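Local coordinates for protein ubiquitin conjugating enzyme (Agrocybe aegerita, PDB 3WE5) that probably accepts activated ubiquitin as an E2 conjugating enzyme and passes it on to target proteins, at residues V102-S108 against K144-N150; Y73-R78 against A89-V93; R28-E32 against P123-V127; F58-M63 against C131-Q135. All coordinates share one frame; numbering follows the deposited sequence.

Contact 1. Residues V102-S108 against K144-N150; sequences VHPHVYS and KERPADN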
loop_
_atom_site.group_PDB
_atom_site.type_symbol
_atom_site.label_atom_id
_atom_site.label_comp_id
_atom_site.label_asym_id
_atom_site.label_seq_id
_atom_site.Cartn_x
_atom_site.Cartn_y
_atom_site.Cartn_z
ATOM N N VAL A 102 6.469 10.069 -3.388
ATOM C CA VAL A 102 5.959 8.772 -3.822
ATOM C C VAL A 102 6.418 7.723 -2.821
ATOM O O VAL A 102 7.613 7.410 -2.721
ATOM C CB VAL A 102 6.426 8.417 -5.239
ATOM C CG1 VAL A 102 5.833 7.081 -5.666
ATOM C CG2 VAL A 102 6.007 9.506 -6.200
ATOM N N HIS A 103 5.464 7.198 -2.057
ATOM C CA HIS A 103 5.744 6.346 -0.916
ATOM C C HIS A 103 4.513 5.488 -0.661
ATOM O O HIS A 103 3.390 5.949 -0.880
ATOM C CB HIS A 103 6.034 7.225 0.320
ATOM C CG HIS A 103 6.429 6.450 1.530
ATOM N ND1 HIS A 103 5.507 5.900 2.396
ATOM C CD2 HIS A 103 7.645 6.124 2.027
ATOM C CE1 HIS A 103 6.135 5.258 3.358
ATOM N NE2 HIS A 103 7.436 5.392 3.166
ATOM N N PRO A 104 4.706 4.233 -0.215
ATOM C CA PRO A 104 3.571 3.309 -0.040
ATOM C C PRO A 104 2.550 3.707 1.023
ATOM O O PRO A 104 1.464 3.127 1.060
ATOM C CB PRO A 104 4.249 1.997 0.389
ATOM C CG PRO A 104 5.642 2.102 -0.095
ATOM C CD PRO A 104 5.998 3.555 0.013
ATOM N N HIS A 105 2.890 4.662 1.885
ATOM C CA HIS A 105 1.947 5.142 2.881
ATOM C C HIS A 105 1.470 6.572 2.612
ATOM O O HIS A 105 0.764 7.157 3.443
ATOM C CB HIS A 105 2.554 5.023 4.277
ATOM C CG HIS A 105 2.655 3.609 4.759
ATOM N ND1 HIS A 105 1.710 3.035 5.583
ATOM C CD2 HIS A 105 3.562 2.639 4.493
ATOM C CE1 HIS A 105 2.046 1.781 5.825
ATOM N NE2 HIS A 105 3.170 1.519 5.183
ATOM N N VAL A 106 1.824 7.113 1.446
ATOM C CA VAL A 106 1.417 8.472 1.067
ATOM C C VAL A 106 0.614 8.488 -0.219
ATOM O O VAL A 106 1.105 8.088 -1.264
ATOM C CB VAL A 106 2.631 9.418 0.932
ATOM C CG1 VAL A 106 2.147 10.856 0.615
ATOM C CG2 VAL A 106 3.423 9.427 2.234
ATOM N N TYR A 107 -0.627 8.958 -0.137
ATOM C CA TYR A 107 -1.494 9.025 -1.306
ATOM C C TYR A 107 -1.099 10.187 -2.215
ATOM O O TYR A 107 -0.445 11.129 -1.777
ATOM C CB TYR A 107 -2.958 9.116 -0.859
ATOM C CG TYR A 107 -3.431 7.811 -0.266
ATOM C CD1 TYR A 107 -3.761 6.743 -1.095
ATOM C CD2 TYR A 107 -3.502 7.623 1.110
ATOM C CE1 TYR A 107 -4.173 5.536 -0.582
ATOM C CE2 TYR A 107 -3.914 6.410 1.638
ATOM C CZ TYR A 107 -4.244 5.373 0.781
ATOM O OH TYR A 107 -4.653 4.162 1.285
ATOM N N SER A 108 -1.474 10.118 -3.487
ATOM C CA SER A 108 -1.082 11.146 -4.454
ATOM C C SER A 108 -1.732 12.501 -4.154
ATOM O O SER A 108 -1.286 13.537 -4.655
ATOM C CB SER A 108 -1.414 10.686 -5.884
ATOM O OG SER A 108 -2.811 10.482 -6.025
ATOM N N LYS A 144 10.417 3.487 -4.118
ATOM C CA LYS A 144 9.332 4.444 -4.292
ATOM C C LYS A 144 8.173 3.878 -5.092
ATOM O O LYS A 144 8.309 3.605 -6.285
ATOM C CB LYS A 144 9.853 5.684 -5.010
ATOM C CG LYS A 144 10.947 6.431 -4.275
ATOM C CD LYS A 144 11.376 7.653 -5.072
ATOM C CE LYS A 144 10.169 8.494 -5.424
ATOM N NZ LYS A 144 10.473 9.568 -6.415
ATOM N N GLU A 145 7.027 3.711 -4.441
ATOM C CA GLU A 145 5.806 3.329 -5.141
ATOM C C GLU A 145 4.627 3.881 -4.354
ATOM O O GLU A 145 4.736 4.085 -3.151
ATOM C CB GLU A 145 5.703 1.804 -5.285
ATOM C CG GLU A 145 5.535 1.044 -3.984
ATOM C CD GLU A 145 5.453 -0.452 -4.208
ATOM O OE1 GLU A 145 5.704 -0.896 -5.352
ATOM O OE2 GLU A 145 5.133 -1.177 -3.243
ATOM N N ARG A 146 3.519 4.143 -5.034
ATOM C CA ARG A 146 2.323 4.663 -4.383
ATOM C C ARG A 146 1.614 3.536 -3.642
ATOM O O ARG A 146 1.926 2.359 -3.879
ATOM C CB ARG A 146 1.410 5.311 -5.432
ATOM C CG ARG A 146 1.980 6.628 -5.974
ATOM C CD ARG A 146 1.232 7.145 -7.192
ATOM N NE ARG A 146 1.706 8.468 -7.601
ATOM C CZ ARG A 146 2.708 8.688 -8.453
ATOM N NH1 ARG A 146 3.368 7.675 -9.008
ATOM N NH2 ARG A 146 3.056 9.934 -8.750
ATOM N N PRO A 147 0.682 3.882 -2.726
ATOM C CA PRO A 147 -0.157 2.876 -2.059
ATOM C C PRO A 147 -0.940 2.052 -3.077
ATOM O O PRO A 147 -1.257 2.557 -4.154
ATOM C CB PRO A 147 -1.148 3.719 -1.268
ATOM C CG PRO A 147 -0.402 4.983 -0.966
ATOM C CD PRO A 147 0.456 5.236 -2.172
ATOM N N ALA A 148 -1.260 0.813 -2.723
ATOM C CA ALA A 148 -2.004 -0.083 -3.606
ATOM C C ALA A 148 -3.364 0.493 -3.996
ATOM O O ALA A 148 -3.774 0.409 -5.151
ATOM C CB ALA A 148 -2.182 -1.449 -2.937
ATOM N N ASP A 149 -4.073 1.068 -3.031
ATOM C CA ASP A 149 -5.418 1.557 -3.307
ATOM C C ASP A 149 -5.434 3.025 -3.706
ATOM O O ASP A 149 -6.462 3.693 -3.548
ATOM C CB ASP A 149 -6.345 1.339 -2.097
ATOM C CG ASP A 149 -5.994 2.234 -0.903
ATOM O OD1 ASP A 149 -4.791 2.460 -0.647
ATOM O OD2 ASP A 149 -6.929 2.699 -0.208
ATOM N N ASN A 150 -4.308 3.524 -4.222
ATOM C CA ASN A 150 -4.142 4.972 -4.420
ATOM C C ASN A 150 -5.273 5.607 -5.215
ATOM O O ASN A 150 -5.907 6.541 -4.745
ATOM C CB ASN A 150 -2.792 5.320 -5.054
ATOM C CG ASN A 150 -2.553 6.825 -5.128
ATOM O OD1 ASN A 150 -2.157 7.447 -4.144
ATOM N ND2 ASN A 150 -2.799 7.415 -6.291
HETATM O O HOH W 1 8.791 11.334 -4.618
#
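Pro147 packs its ring against Tyr107, with CG over one face of the phenol, set off toward the rim and 4.0 Å from the ring centroid in a CH-pi contact. Pro147 CD also lies 3.1 Å from Val106 O, a close fit. At the far end of the ring, Tyr107 OH donates over 2.6 Å to the syn lone pair of Asp149 OD1, with the ring and carboxylate planes 73° apart. Asn150 has CG anti to its backbone N (chi1 -174°), which brings OD1 to the edge of the same ring, the amide nearly coplanar with it. From there OD1 takes Ser108 N at 2.8 Å, in the carbonyl plane, while ND2 reaches Ser108 OG at 3.1 Å, so both ends of the amide are fixed. Arg152 of the second subunit forms a salt bridge with Asp149 OD2 and a hydrogen bond with Tyr107 OH. A phenylalanine at Tyr107 would probably leave Asp149 OD1 without its hydroxyl donor and weaken the link to that arginine. The opposite end is looser and more exposed: Val102 CG2 lies over a face of the Arg146 guanidinium, and a water joins Val102 N to Lys144 NZ. Between them, His103 to Val106 form a type I turn in which His105 N donates to His103 ND1; this His-Pro-His sequence stands where most E2 enzymes carry their His-Pro-Asn motif.

Contact 2. Residues Y73-R78 against A89-V93; sequences YTLQFR and AVQFV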
loop_
_atom_site.group_PDB
_atom_site.type_symbol
_atom_site.label_atom_id
_atom_site.label_comp_id
_atom_site.label_asym_id
_atom_site.label_seq_id
_atom_site.Cartn_x
_atom_site.Cartn_y
_atom_site.Cartn_z
ATOM N N TYR A 73 9.771 18.476 0.965
ATOM C CA TYR A 73 8.332 18.361 0.776
ATOM C C TYR A 73 7.653 19.248 1.775
ATOM O O TYR A 73 8.149 19.427 2.870
ATOM C CB TYR A 73 7.878 16.918 0.984
ATOM C CG TYR A 73 8.507 16.009 -0.032
ATOM C CD1 TYR A 73 7.921 15.845 -1.271
ATOM C CD2 TYR A 73 9.700 15.344 0.241
ATOM C CE1 TYR A 73 8.480 15.042 -2.217
ATOM C CE2 TYR A 73 10.280 14.519 -0.722
ATOM C CZ TYR A 73 9.655 14.383 -1.949
ATOM O OH TYR A 73 10.172 13.573 -2.948
ATOM N N THR A 74 6.491 19.776 1.409
ATOM C CA THR A 74 5.763 20.638 2.334
ATOM C C THR A 74 4.707 19.811 3.050
ATOM O O THR A 74 3.918 19.110 2.411
ATOM C CB THR A 74 5.124 21.801 1.565
ATOM O OG1 THR A 74 6.177 22.611 1.016
ATOM C CG2 THR A 74 4.269 22.660 2.469
ATOM N N LEU A 75 4.717 19.905 4.376
ATOM C CA LEU A 75 3.821 19.129 5.253
ATOM C C LEU A 75 2.925 20.100 6.012
ATOM O O LEU A 75 3.409 21.043 6.640
ATOM C CB LEU A 75 4.659 18.306 6.237
ATOM C CG LEU A 75 3.940 17.322 7.168
ATOM C CD1 LEU A 75 3.267 16.216 6.340
ATOM C CD2 LEU A 75 4.935 16.710 8.180
ATOM N N GLN A 76 1.614 19.855 5.949
ATOM C CA GLN A 76 0.631 20.733 6.582
ATOM C C GLN A 76 0.007 20.038 7.784
ATOM O O GLN A 76 -0.307 18.852 7.709
ATOM C CB GLN A 76 -0.446 21.060 5.545
ATOM C CG GLN A 76 -1.624 21.925 6.029
ATOM C CD GLN A 76 -2.659 22.030 4.909
ATOM O OE1 GLN A 76 -2.484 22.802 3.977
ATOM N NE2 GLN A 76 -3.692 21.198 4.959
ATOM N N PHE A 77 -0.101 20.774 8.885
ATOM C CA PHE A 77 -0.827 20.344 10.085
ATOM C C PHE A 77 -2.063 21.208 10.222
ATOM O O PHE A 77 -1.959 22.428 10.186
ATOM C CB PHE A 77 0.031 20.560 11.325
ATOM C CG PHE A 77 1.145 19.578 11.444
ATOM C CD1 PHE A 77 2.247 19.673 10.627
ATOM C CD2 PHE A 77 1.083 18.554 12.384
ATOM C CE1 PHE A 77 3.294 18.728 10.738
ATOM C CE2 PHE A 77 2.086 17.646 12.498
ATOM C CZ PHE A 77 3.191 17.713 11.666
ATOM N N ARG A 78 -3.219 20.583 10.409
ATOM C CA ARG A 78 -4.419 21.329 10.816
ATOM C C ARG A 78 -4.899 20.856 12.179
ATOM O O ARG A 78 -4.941 19.639 12.434
ATOM C CB ARG A 78 -5.523 21.171 9.759
ATOM C CG ARG A 78 -5.306 22.040 8.537
ATOM C CD ARG A 78 -6.483 21.976 7.576
ATOM N NE ARG A 78 -6.488 20.725 6.835
ATOM C CZ ARG A 78 -7.456 20.355 6.005
ATOM N NH1 ARG A 78 -8.522 21.133 5.836
ATOM N NH2 ARG A 78 -7.365 19.206 5.355
ATOM N N ALA A 89 -4.680 16.880 11.836
ATOM C CA ALA A 89 -4.893 16.396 10.481
ATOM C C ALA A 89 -3.635 16.760 9.708
ATOM O O ALA A 89 -3.262 17.929 9.630
ATOM C CB ALA A 89 -6.087 17.065 9.874
ATOM N N VAL A 90 -2.951 15.759 9.186
ATOM C CA VAL A 90 -1.625 15.979 8.603
ATOM C C VAL A 90 -1.554 15.440 7.174
ATOM O O VAL A 90 -1.939 14.294 6.908
ATOM C CB VAL A 90 -0.560 15.275 9.477
ATOM C CG1 VAL A 90 0.847 15.536 8.913
ATOM C CG2 VAL A 90 -0.627 15.757 10.906
ATOM N N GLN A 91 -1.069 16.264 6.241
ATOM C CA GLN A 91 -0.961 15.851 4.853
ATOM C C GLN A 91 0.167 16.613 4.160
ATOM O O GLN A 91 0.503 17.754 4.542
ATOM C CB GLN A 91 -2.292 16.079 4.126
ATOM C CG GLN A 91 -2.693 17.540 4.053
ATOM C CD GLN A 91 -4.205 17.720 4.028
ATOM O OE1 GLN A 91 -4.839 17.895 5.071
ATOM N NE2 GLN A 91 -4.787 17.679 2.836
ATOM N N PHE A 92 0.770 15.970 3.166
ATOM C CA PHE A 92 1.700 16.669 2.297
ATOM C C PHE A 92 0.867 17.559 1.388
ATOM O O PHE A 92 -0.232 17.165 0.948
ATOM C CB PHE A 92 2.562 15.683 1.498
ATOM C CG PHE A 92 3.608 14.984 2.338
ATOM C CD1 PHE A 92 4.788 15.636 2.686
ATOM C CD2 PHE A 92 3.392 13.696 2.822
ATOM C CE1 PHE A 92 5.764 15.002 3.489
ATOM C CE2 PHE A 92 4.366 13.049 3.609
ATOM C CZ PHE A 92 5.550 13.697 3.946
ATOM N N VAL A 93 1.390 18.753 1.133
ATOM C CA VAL A 93 0.748 19.740 0.268
ATOM C C VAL A 93 0.972 19.413 -1.207
ATOM O O VAL A 93 2.091 19.090 -1.642
ATOM C CB VAL A 93 1.222 21.156 0.608
ATOM C CG1 VAL A 93 0.647 22.193 -0.376
ATOM C CG2 VAL A 93 0.802 21.510 2.012
HETATM O O HOH W 2 -4.010 19.081 7.108
#
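Gln76 and Gln91 face each other as a hydrogen-bonded pair of an antiparallel beta hairpin, whose second strand, 89-92, lies at one edge of the four-stranded sheet of the E2 fold. Gln76 N donates to Gln91 O at 2.8 Å, and Gln91 N returns a bond to Gln76 O. Arg78 and Ala89 exchange a second such pair, and Val93 N adds a bond to Thr74 O. On the apolar face, a chi1 of -175° swings Leu75 CG away from the backbone N and sets CD1 over the centre of the Phe92 ring, 3.9 Å from the centroid. Val90 divides its branches: CG1 touches Leu75 CD1 at 3.6 Å and also lies over a face of the Phe77 ring, whereas CG2 meets Phe77 CD2 at 3.6 Å. CG1 thus bridges Leu75 and Phe77, while CG2 packs on Phe77 alone. Helix 127-140 backs this layer, Leu134 packing on Leu75, and Val130 and Cys131 on Phe77, whose ring also meets Phe58 of the next strand at a steep angle.

The other face is polar. There the guanidinium of Arg78 turns NH2 to Gln91 OE1 at 2.9 Å, the donor tilted 20° from the carbonyl plane, while its NH1 forms a salt bridge with Asp159 that helps to position it. One water ties the group together, accepting from Gln76 NE2 and Arg78 NE and donating to Ala89 O. Ala89 O thereby takes two donors, that water at 2.9 Å and Arg78 N at 2.8 Å.

Contact 3. Residues R28-E32 against P123-V127; sequences RLAKE and PVLSV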
loop_
_atom_site.group_PDB
_atom_site.type_symbol
_atom_site.label_atom_id
_atom_site.label_comp_id
_atom_site.label_asym_id
_atom_site.label_seq_id
_atom_site.Cartn_x
_atom_site.Cartn_y
_atom_site.Cartn_z
ATOM N N ARG A 28 -1.704 25.114 24.372
ATOM C CA ARG A 28 -0.829 23.957 24.150
ATOM C C ARG A 28 -0.045 24.191 22.856
ATOM O O ARG A 28 1.170 23.976 22.791
ATOM C CB ARG A 28 -1.684 22.691 24.033
ATOM C CG ARG A 28 -1.018 21.465 23.325
ATOM C CD ARG A 28 0.162 20.852 24.135
ATOM N NE ARG A 28 0.769 19.828 23.305
ATOM C CZ ARG A 28 0.735 18.507 23.500
ATOM N NH1 ARG A 28 0.234 17.981 24.604
ATOM N NH2 ARG A 28 1.262 17.702 22.579
ATOM N N LEU A 29 -0.731 24.668 21.830
ATOM C CA LEU A 29 -0.046 24.945 20.566
ATOM C C LEU A 29 0.939 26.087 20.683
ATOM O O LEU A 29 2.014 26.033 20.053
ATOM C CB LEU A 29 -1.053 25.179 19.421
ATOM C CG LEU A 29 -1.681 23.843 18.999
ATOM C CD1 LEU A 29 -2.995 24.096 18.264
ATOM C CD2 LEU A 29 -0.720 23.031 18.118
ATOM N N ALA A 30 0.623 27.112 21.485
ATOM C CA ALA A 30 1.559 28.198 21.736
ATOM C C ALA A 30 2.813 27.690 22.399
ATOM O O ALA A 30 3.900 28.176 22.113
ATOM C CB ALA A 30 0.964 29.277 22.609
ATOM N N LYS A 31 2.653 26.735 23.311
ATOM C CA LYS A 31 3.826 26.197 23.993
ATOM C C LYS A 31 4.678 25.400 23.013
ATOM O O LYS A 31 5.906 25.495 23.054
ATOM C CB LYS A 31 3.450 25.353 25.231
ATOM C CG LYS A 31 4.710 24.813 25.919
ATOM C CD LYS A 31 4.582 24.657 27.410
ATOM C CE LYS A 31 5.963 24.352 28.009
ATOM N NZ LYS A 31 6.584 23.179 27.340
ATOM N N GLU A 32 4.051 24.633 22.126
ATOM C CA GLU A 32 4.829 23.887 21.134
ATOM C C GLU A 32 5.568 24.852 20.234
ATOM O O GLU A 32 6.713 24.591 19.848
ATOM C CB GLU A 32 3.944 22.961 20.309
ATOM C CG GLU A 32 3.272 21.834 21.120
ATOM C CD GLU A 32 2.787 20.678 20.263
ATOM O OE1 GLU A 32 3.377 20.328 19.190
ATOM O OE2 GLU A 32 1.740 20.081 20.609
ATOM N N PRO A 123 -1.725 12.540 23.228
ATOM C CA PRO A 123 -1.339 13.917 23.566
ATOM C C PRO A 123 0.106 14.022 24.079
ATOM O O PRO A 123 0.618 15.125 24.157
ATOM C CB PRO A 123 -2.296 14.291 24.711
ATOM C CG PRO A 123 -3.413 13.287 24.637
ATOM C CD PRO A 123 -2.847 12.046 24.048
ATOM N N VAL A 124 0.741 12.903 24.436
ATOM C CA VAL A 124 2.136 12.962 24.868
ATOM C C VAL A 124 3.105 13.244 23.718
ATOM O O VAL A 124 4.272 13.560 23.959
ATOM C CB VAL A 124 2.577 11.673 25.618
ATOM C CG1 VAL A 124 1.610 11.393 26.810
ATOM C CG2 VAL A 124 2.685 10.488 24.686
ATOM N N LEU A 125 2.600 13.155 22.498
ATOM C CA LEU A 125 3.381 13.469 21.300
ATOM C C LEU A 125 3.290 14.956 21.012
ATOM O O LEU A 125 2.824 15.748 21.840
ATOM C CB LEU A 125 2.908 12.648 20.117
ATOM C CG LEU A 125 2.907 11.132 20.371
ATOM C CD1 LEU A 125 2.427 10.381 19.163
ATOM C CD2 LEU A 125 4.263 10.642 20.835
ATOM N N SER A 126 3.798 15.362 19.865
ATOM C CA SER A 126 3.864 16.783 19.549
ATOM C C SER A 126 3.944 16.907 18.054
ATOM O O SER A 126 4.125 15.926 17.346
ATOM C CB SER A 126 5.110 17.413 20.151
ATOM O OG SER A 126 6.288 16.818 19.619
ATOM N N VAL A 127 3.795 18.127 17.559
ATOM C CA VAL A 127 3.915 18.351 16.138
ATOM C C VAL A 127 5.304 17.916 15.624
ATOM O O VAL A 127 5.412 17.251 14.574
ATOM C CB VAL A 127 3.686 19.835 15.846
ATOM C CG1 VAL A 127 4.017 20.115 14.380
ATOM C CG2 VAL A 127 2.224 20.167 16.142
#
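Pro123 O is gripped end-on by both terminal nitrogens of Arg28, NH1 at 2.9 Å and NH2 at 3.1 Å, and it lies in the plane of the guanidinium. Both donors stand somewhat out of the Pro123 carbonyl plane. The Arg28 chain bends at its CB-CG bond (chi2 68°), which brings the guanidinium across to Glu32, one helical turn further on. There a second, side-on grip forms: Arg28 NE at 2.9 Å and NH2 both meet Glu32 OE2 from the same face of the carboxylate, making a salt bridge within the helix. Tyr83 OH adds a further bond to OE2, so three donors gather on this one oxygen and the carboxylate is held against turning.

Its other oxygen is thereby presented to the second segment. Val127 N donates to Glu32 OE1 over 2.8 Å in an almost straight bond of 175°, arriving on the syn side, and Val127 CG2 rests 3.3 Å from the same oxygen. Because Val127 opens helix 127-140, the negative carboxylate would probably be favoured by the helix end as well as by Arg28. Ser126, the residue just before, bonds through OG to Ala129 N. The contact thus joins helix 24-39, the N-terminal helix of the E2 fold, to a helix start with a serine N-cap, where a glutamate from a separate helix takes an additional first-turn N-H.

Contact 4. Residues F58-M63 against C131-Q135; sequences FTIEVM and CVTLQ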
loop_
_atom_site.group_PDB
_atom_site.type_symbol
_atom_site.label_atom_id
_atom_site.label_comp_id
_atom_site.label_asym_id
_atom_site.label_seq_id
_atom_site.Cartn_x
_atom_site.Cartn_y
_atom_site.Cartn_z
ATOM N N PHE A 58 5.386 23.001 7.518
ATOM C CA PHE A 58 6.812 22.676 7.633
ATOM C C PHE A 58 7.358 22.223 6.270
ATOM O O PHE A 58 6.612 21.771 5.412
ATOM C CB PHE A 58 7.007 21.502 8.608
ATOM C CG PHE A 58 6.701 21.823 10.024
ATOM C CD1 PHE A 58 5.385 21.824 10.477
ATOM C CD2 PHE A 58 7.717 22.124 10.923
ATOM C CE1 PHE A 58 5.101 22.118 11.801
ATOM C CE2 PHE A 58 7.449 22.415 12.248
ATOM C CZ PHE A 58 6.114 22.429 12.687
ATOM N N THR A 59 8.669 22.338 6.078
ATOM C CA THR A 59 9.310 21.548 5.024
ATOM C C THR A 59 10.016 20.366 5.670
ATOM O O THR A 59 10.538 20.485 6.772
ATOM C CB THR A 59 10.277 22.349 4.166
ATOM O OG1 THR A 59 11.307 22.896 4.979
ATOM C CG2 THR A 59 9.546 23.466 3.452
ATOM N N ILE A 60 9.995 19.235 4.969
ATOM C CA ILE A 60 10.605 18.000 5.457
ATOM C C ILE A 60 11.602 17.543 4.397
ATOM O O ILE A 60 11.233 17.296 3.233
ATOM C CB ILE A 60 9.561 16.907 5.619
ATOM C CG1 ILE A 60 8.470 17.333 6.621
ATOM C CG2 ILE A 60 10.220 15.576 6.031
ATOM C CD1 ILE A 60 8.972 17.623 8.029
ATOM N N GLU A 61 12.862 17.436 4.800
ATOM C CA GLU A 61 13.875 16.835 3.928
ATOM C C GLU A 61 14.396 15.602 4.624
ATOM O O GLU A 61 14.696 15.640 5.816
ATOM C CB GLU A 61 15.027 17.796 3.675
ATOM C CG GLU A 61 16.133 17.160 2.831
ATOM C CD GLU A 61 17.130 18.162 2.303
ATOM O OE1 GLU A 61 16.853 19.379 2.397
ATOM O OE2 GLU A 61 18.188 17.718 1.794
ATOM N N VAL A 62 14.510 14.502 3.889
ATOM C CA VAL A 62 14.999 13.258 4.459
ATOM C C VAL A 62 16.512 13.293 4.301
ATOM O O VAL A 62 17.015 13.559 3.195
ATOM C CB VAL A 62 14.451 12.051 3.712
ATOM C CG1 VAL A 62 14.938 10.756 4.359
ATOM C CG2 VAL A 62 12.906 12.081 3.688
ATOM N N MET A 63 17.216 13.033 5.395
ATOM C CA MET A 63 18.677 13.104 5.406
ATOM C C MET A 63 19.235 11.702 5.250
ATOM O O MET A 63 18.489 10.717 5.180
ATOM C CB MET A 63 19.180 13.691 6.720
ATOM C CG MET A 63 18.574 15.069 7.087
ATOM S SD MET A 63 18.784 16.280 5.784
ATOM C CE MET A 63 20.571 16.533 5.816
ATOM N N CYS A 131 6.567 15.185 12.774
ATOM C CA CYS A 131 7.483 15.510 11.670
ATOM C C CYS A 131 8.634 14.511 11.595
ATOM O O CYS A 131 8.995 14.035 10.498
ATOM C CB CYS A 131 8.089 16.888 11.880
ATOM S SG CYS A 131 6.922 18.267 11.544
ATOM N N VAL A 132 9.215 14.236 12.755
ATOM C CA VAL A 132 10.354 13.299 12.836
ATOM C C VAL A 132 9.946 11.896 12.428
ATOM O O VAL A 132 10.679 11.207 11.695
ATOM C CB VAL A 132 10.938 13.269 14.254
ATOM C CG1 VAL A 132 11.857 12.057 14.448
ATOM C CG2 VAL A 132 11.677 14.573 14.568
ATOM N N THR A 133 8.790 11.450 12.930
ATOM C CA THR A 133 8.245 10.143 12.551
ATOM C C THR A 133 7.998 9.998 11.058
ATOM O O THR A 133 8.326 8.973 10.465
ATOM C CB THR A 133 6.923 9.833 13.343
ATOM O OG1 THR A 133 7.194 9.878 14.749
ATOM C CG2 THR A 133 6.363 8.464 12.981
ATOM N N LEU A 134 7.425 11.017 10.427
ATOM C CA LEU A 134 7.156 10.948 9.004
ATOM C C LEU A 134 8.453 11.028 8.189
ATOM O O LEU A 134 8.572 10.377 7.133
ATOM C CB LEU A 134 6.185 12.067 8.580
ATOM C CG LEU A 134 4.789 11.958 9.188
ATOM C CD1 LEU A 134 3.931 13.140 8.766
ATOM C CD2 LEU A 134 4.099 10.655 8.782
ATOM N N GLN A 135 9.416 11.802 8.680
ATOM C CA GLN A 135 10.733 11.868 8.041
ATOM C C GLN A 135 11.383 10.483 8.041
ATOM O O GLN A 135 11.935 10.055 7.023
ATOM C CB GLN A 135 11.610 12.850 8.800
ATOM C CG GLN A 135 12.976 13.193 8.152
ATOM C CD GLN A 135 13.787 14.055 9.085
ATOM O OE1 GLN A 135 13.812 13.811 10.298
ATOM N NE2 GLN A 135 14.436 15.083 8.546
#
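Helix segment 131-135 runs over strand 58-61 with the two axes 9.1 Å apart at their closest and their N-to-C directions 34° from each other, Cys131 directed at the strand and Gln135, one turn on, reaching it with the end of its side chain. Cys131 SG sits above the centre of the Phe58 ring, 3.9 Å from the centroid and 11° off the normal, a sulfur-aromatic contact. Ile60 fills the next position along the strand: its CD1 meets Cys131 CB at 4.0 Å, while the other branch, CG2, lies 4.1 Å from Gln135 CB. The long chain of Gln135 points CG away from its own backbone N (chi1 -172°) and stays extended, carrying the amide to the backbone beyond Ile60. There NE2 donates to Glu61 O over 2.8 Å, with the carbonyl oxygen in the amide plane. A leucine in place of Gln135 would probably leave Glu61 O without this donor and break the link to Val43 O, which the same NE2 also reaches. Val62 continues the packing against Leu138 and Ala139 of helix 127-140, while strand 55-61 lies in the sheet between strands 45-49 and 72-78.

Contacts 2 and 4 share the apolar layer between the sheet and helix 127-140, and contact 3 joins it through Val127, which packs on Phe58 and Phe77. The centres of contacts 2 and 4 lie about 11 Å apart, and strand 72-78 of the one pairs with strand 55-61 of the other. Contact 1 lies at the other end, its centre about 28 Å from that of contact 3, yet Val106 CG1 still reaches Phe92 CD2 of contact 2 at 3.8 Å. Along the chain, contact 2 is nested inside the loops closed by contacts 3 and 4 and is complete before contact 1 opens, while contacts 1 and 4 each cross contact 3. Helix 127-140 thus connects the N-terminal helix, the sheet and the His-Pro-His region.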